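Long-range contact in uncharacterized conserved protein YndB, AHSA1/START domain (Micromonospora chersina, PDB 6V04), which is of unknown function but, as a START/Bet v1-like protein encoded in the dynemicin biosynthetic locus, probably takes part in making that compound: residues P183-V188 and R196-D201. Numbering follows the deposited sequence.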
ATOM      1  N   PRO A 183     -16.741   8.541  19.735  1.00 50.37           N
ATOM      2  CA  PRO A 183     -15.290   8.691  19.545  1.00 35.24           C
ATOM      3  C   PRO A 183     -14.895  10.137  19.279  1.00 39.45           C
ATOM      4  O   PRO A 183     -15.507  10.829  18.458  1.00 45.09           O
ATOM      5  CB  PRO A 183     -15.001   7.790  18.340  1.00 43.70           C
ATOM      6  CG  PRO A 183     -16.078   6.766  18.379  1.00 48.79           C
ATOM      7  CD  PRO A 183     -17.297   7.478  18.881  1.00 52.05           C
ATOM      8  N   GLY A 184     -13.857  10.591  19.983  1.00 40.48           N
ATOM      9  CA  GLY A 184     -13.409  11.971  19.909  1.00 37.60           C
ATOM     10  C   GLY A 184     -11.906  12.136  19.772  1.00 26.87           C
ATOM     11  O   GLY A 184     -11.441  13.234  19.468  1.00 28.18           O
ATOM     12  N   TRP A 185     -11.141  11.063  19.987  1.00 27.44           N
ATOM     13  CA  TRP A 185      -9.692  11.083  19.828  1.00 24.70           C
ATOM     14  C   TRP A 185      -9.211   9.917  18.981  1.00 25.97           C
ATOM     15  O   TRP A 185      -9.740   8.810  19.076  1.00 26.03           O
ATOM     16  CB  TRP A 185      -8.960  10.994  21.176  1.00 25.83           C
ATOM     17  CG  TRP A 185      -9.346  11.986  22.217  1.00 27.85           C
ATOM     18  CD1 TRP A 185      -9.976  11.725  23.391  1.00 34.24           C
ATOM     19  CD2 TRP A 185      -9.107  13.391  22.189  1.00 28.88           C
ATOM     20  NE1 TRP A 185     -10.140  12.883  24.108  1.00 35.72           N
ATOM     21  CE2 TRP A 185      -9.623  13.923  23.385  1.00 33.28           C
ATOM     22  CE3 TRP A 185      -8.510  14.255  21.268  1.00 28.42           C
ATOM     23  CZ2 TRP A 185      -9.549  15.280  23.694  1.00 33.67           C
ATOM     24  CZ3 TRP A 185      -8.440  15.608  21.582  1.00 32.49           C
ATOM     25  CH2 TRP A 185      -8.970  16.102  22.771  1.00 33.50           C
ATOM     26  N   PHE A 186      -8.172  10.174  18.191  1.00 23.50           N
ATOM     27  CA  PHE A 186      -7.430   9.172  17.435  1.00 23.87           C
ATOM     28  C   PHE A 186      -5.974   9.280  17.865  1.00 23.65           C
ATOM     29  O   PHE A 186      -5.424  10.384  17.892  1.00 23.91           O
ATOM     30  CB  PHE A 186      -7.589   9.435  15.933  1.00 25.77           C
ATOM     31  CG  PHE A 186      -7.031   8.365  15.044  1.00 22.38           C
ATOM     32  CD1 PHE A 186      -5.680   8.327  14.736  1.00 22.50           C
ATOM     33  CD2 PHE A 186      -7.875   7.424  14.455  1.00 22.42           C
ATOM     34  CE1 PHE A 186      -5.160   7.376  13.898  1.00 24.67           C
ATOM     35  CE2 PHE A 186      -7.360   6.458  13.612  1.00 24.85           C
ATOM     36  CZ  PHE A 186      -6.008   6.438  13.324  1.00 24.74           C
ATOM     37  N   PHE A 187      -5.355   8.153  18.214  1.00 24.12           N
ATOM     38  CA  PHE A 187      -4.016   8.147  18.801  1.00 24.87           C
ATOM     39  C   PHE A 187      -2.988   7.511  17.879  1.00 24.94           C
ATOM     40  O   PHE A 187      -3.231   6.450  17.289  1.00 24.74           O
ATOM     41  CB  PHE A 187      -4.012   7.393  20.123  1.00 25.96           C
ATOM     42  CG  PHE A 187      -4.892   8.004  21.159  1.00 28.01           C
ATOM     43  CD1 PHE A 187      -4.504   9.152  21.824  1.00 26.83           C
ATOM     44  CD2 PHE A 187      -6.111   7.443  21.463  1.00 29.16           C
ATOM     45  CE1 PHE A 187      -5.316   9.728  22.790  1.00 31.98           C
ATOM     46  CE2 PHE A 187      -6.934   8.017  22.418  1.00 28.67           C
ATOM     47  CZ  PHE A 187      -6.527   9.155  23.090  1.00 28.45           C
ATOM     48  N   VAL A 188      -1.832   8.163  17.773  1.00 25.43           N
ATOM     49  CA  VAL A 188      -0.659   7.651  17.075  1.00 25.94           C
ATOM     50  C   VAL A 188       0.420   7.499  18.135  1.00 27.32           C
ATOM     51  O   VAL A 188       1.038   8.489  18.555  1.00 27.99           O
ATOM     52  CB  VAL A 188      -0.204   8.572  15.939  1.00 25.70           C
ATOM     53  CG1 VAL A 188       1.052   8.040  15.284  1.00 27.52           C
ATOM     54  CG2 VAL A 188      -1.320   8.708  14.900  1.00 24.64           C
ATOM     55  N   ARG A 196      -1.965  12.659  20.303  1.00 28.05           N
ATOM     56  CA  ARG A 196      -3.418  12.743  20.407  1.00 26.02           C
ATOM     57  C   ARG A 196      -3.960  13.663  19.322  1.00 25.27           C
ATOM     58  O   ARG A 196      -3.553  14.830  19.230  1.00 28.27           O
ATOM     59  CB  ARG A 196      -3.798  13.271  21.792  1.00 27.62           C
ATOM     60  CG  ARG A 196      -5.264  13.554  22.018  1.00 26.37           C
ATOM     61  CD  ARG A 196      -5.492  14.221  23.381  1.00 27.36           C
ATOM     62  NE  ARG A 196      -4.962  13.417  24.474  1.00 28.27           N
ATOM     63  CZ  ARG A 196      -5.665  12.550  25.191  1.00 28.99           C
ATOM     64  NH1 ARG A 196      -6.955  12.336  24.930  1.00 32.17           N
ATOM     65  NH2 ARG A 196      -5.076  11.882  26.167  1.00 29.54           N
ATOM     66  N   PHE A 197      -4.874  13.145  18.505  1.00 24.37           N
ATOM     67  CA  PHE A 197      -5.498  13.903  17.436  1.00 23.77           C
ATOM     68  C   PHE A 197      -7.007  13.955  17.634  1.00 25.38           C
ATOM     69  O   PHE A 197      -7.628  12.955  18.014  1.00 25.90           O
ATOM     70  CB  PHE A 197      -5.178  13.274  16.073  1.00 23.19           C
ATOM     71  CG  PHE A 197      -3.721  13.280  15.750  1.00 23.68           C
ATOM     72  CD1 PHE A 197      -2.883  12.293  16.243  1.00 24.16           C
ATOM     73  CD2 PHE A 197      -3.178  14.286  14.976  1.00 23.90           C
ATOM     74  CE1 PHE A 197      -1.530  12.305  15.962  1.00 24.90           C
ATOM     75  CE2 PHE A 197      -1.826  14.309  14.695  1.00 24.66           C
ATOM     76  CZ  PHE A 197      -0.997  13.314  15.187  1.00 25.18           C
ATOM     77  N   THR A 198      -7.592  15.114  17.345  1.00 24.34           N
ATOM     78  CA  THR A 198      -9.039  15.274  17.421  1.00 23.67           C
ATOM     79  C   THR A 198      -9.737  14.531  16.280  1.00 25.65           C
ATOM     80  O   THR A 198      -9.397  14.701  15.102  1.00 25.96           O
ATOM     81  CB  THR A 198      -9.407  16.749  17.367  1.00 25.99           C
ATOM     82  OG1 THR A 198      -8.818  17.435  18.481  1.00 29.87           O
ATOM     83  CG2 THR A 198     -10.916  16.919  17.416  1.00 31.96           C
ATOM     84  N   LEU A 199     -10.744  13.747  16.633  1.00 24.55           N
ATOM     85  CA  LEU A 199     -11.552  12.996  15.681  1.00 23.42           C
ATOM     86  C   LEU A 199     -12.904  13.691  15.579  1.00 27.93           C
ATOM     87  O   LEU A 199     -13.501  14.038  16.606  1.00 31.66           O
ATOM     88  CB  LEU A 199     -11.699  11.548  16.148  1.00 25.81           C
ATOM     89  CG  LEU A 199     -12.336  10.554  15.177  1.00 28.05           C
ATOM     90  CD1 LEU A 199     -11.873   9.146  15.477  1.00 31.28           C
ATOM     91  CD2 LEU A 199     -13.847  10.641  15.282  1.00 33.58           C
ATOM     92  N   ARG A 200     -13.370  13.914  14.352  1.00 25.15           N
ATOM     93  CA  ARG A 200     -14.613  14.627  14.089  1.00 27.33           C
ATOM     94  C   ARG A 200     -15.457  13.854  13.081  1.00 26.37           C
ATOM     95  O   ARG A 200     -14.954  13.037  12.305  1.00 27.06           O
ATOM     96  CB  ARG A 200     -14.379  16.033  13.518  1.00 32.83           C
ATOM     97  CG  ARG A 200     -13.509  16.949  14.362  1.00 47.50           C
ATOM     98  CD  ARG A 200     -14.186  17.394  15.654  1.00 78.20           C
ATOM     99  NE  ARG A 200     -13.861  18.783  15.977  1.00 91.02           N
ATOM    100  CZ  ARG A 200     -13.873  19.303  17.202  1.00 99.73           C
ATOM    101  NH1 ARG A 200     -14.185  18.553  18.252  1.00 99.91           N
ATOM    102  NH2 ARG A 200     -13.561  20.580  17.380  1.00106.59           N
ATOM    103  N   ASP A 201     -16.750  14.178  13.062  1.00 28.50           N
ATOM    104  CA  ASP A 201     -17.668  13.704  12.020  1.00 30.89           C
ATOM    105  C   ASP A 201     -17.712  12.179  11.933  1.00 30.58           C
ATOM    106  O   ASP A 201     -17.781  11.600  10.845  1.00 30.02           O
ATOM    107  CB  ASP A 201     -17.302  14.313  10.666  1.00 31.54           C
ATOM    108  CG  ASP A 201     -17.416  15.832  10.665  1.00 45.82           C
ATOM    109  OD1 ASP A 201     -18.314  16.358  11.352  1.00 51.50           O
ATOM    110  OD2 ASP A 201     -16.607  16.496   9.986  1.00 53.92           O
TER
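Phe186 and Phe197 form an antiparallel hydrogen-bonded pair, Phe186 N giving its hydrogen to Phe197 O at 2.8 Å and Phe197 N to Phe186 O at 2.9 Å, in a hairpin whose strand axes run 139° apart. Leu199 N adds a third bond to Gly184 O, reached from above the carbonyl plane; on its other side the strand makes a classic beta bulge with strand 176-178, Gly184 and Trp185 both facing Ala177. Arg196 packs against two aromatic side chains, Trp185 and Phe187, which meet different sides of its guanidinium. Its CD sits over the six-membered ring of Trp185, 3.7 Å from the centroid, and its CZ stands 4.5 Å from the centroid of the five-membered ring in a cation-pi contact. The bend at chi3 (-57°) turns NE back after the extended CG and CD, and the guanidinium stands nearly upright on the indole, NH1 nearest. Phe187 presents its edge to the guanidinium, Phe187 CE1 lying 3.7 Å from Arg196 CZ, over the centre of the flat face. A long aliphatic arm with a cationic end suits this place, since its methylenes and its charge can each use a ring. A serine at Trp185 would probably leave the guanidinium without its cation-pi partner and its methylenes uncovered on that side. Leucine suits position 199 because its two methyls part: Leu199 CD2 lies against the Pro183 carbonyl, 4.3 Å from Pro183 CB, while CD1 approaches Phe186 CB. Val188 CG2 meets Phe197 CE1 at 3.8 Å. Phe186, Phe197 and Val188 turn to helix 252-277, where Phe262 meets the Phe197 ring edge-to-face. Strand 183-187 is flanked by 176-178, and 196-205 by 209-214, in the second antiparallel sheet, whose strand order repeats the first, consistent with a second Bet v1-like unit.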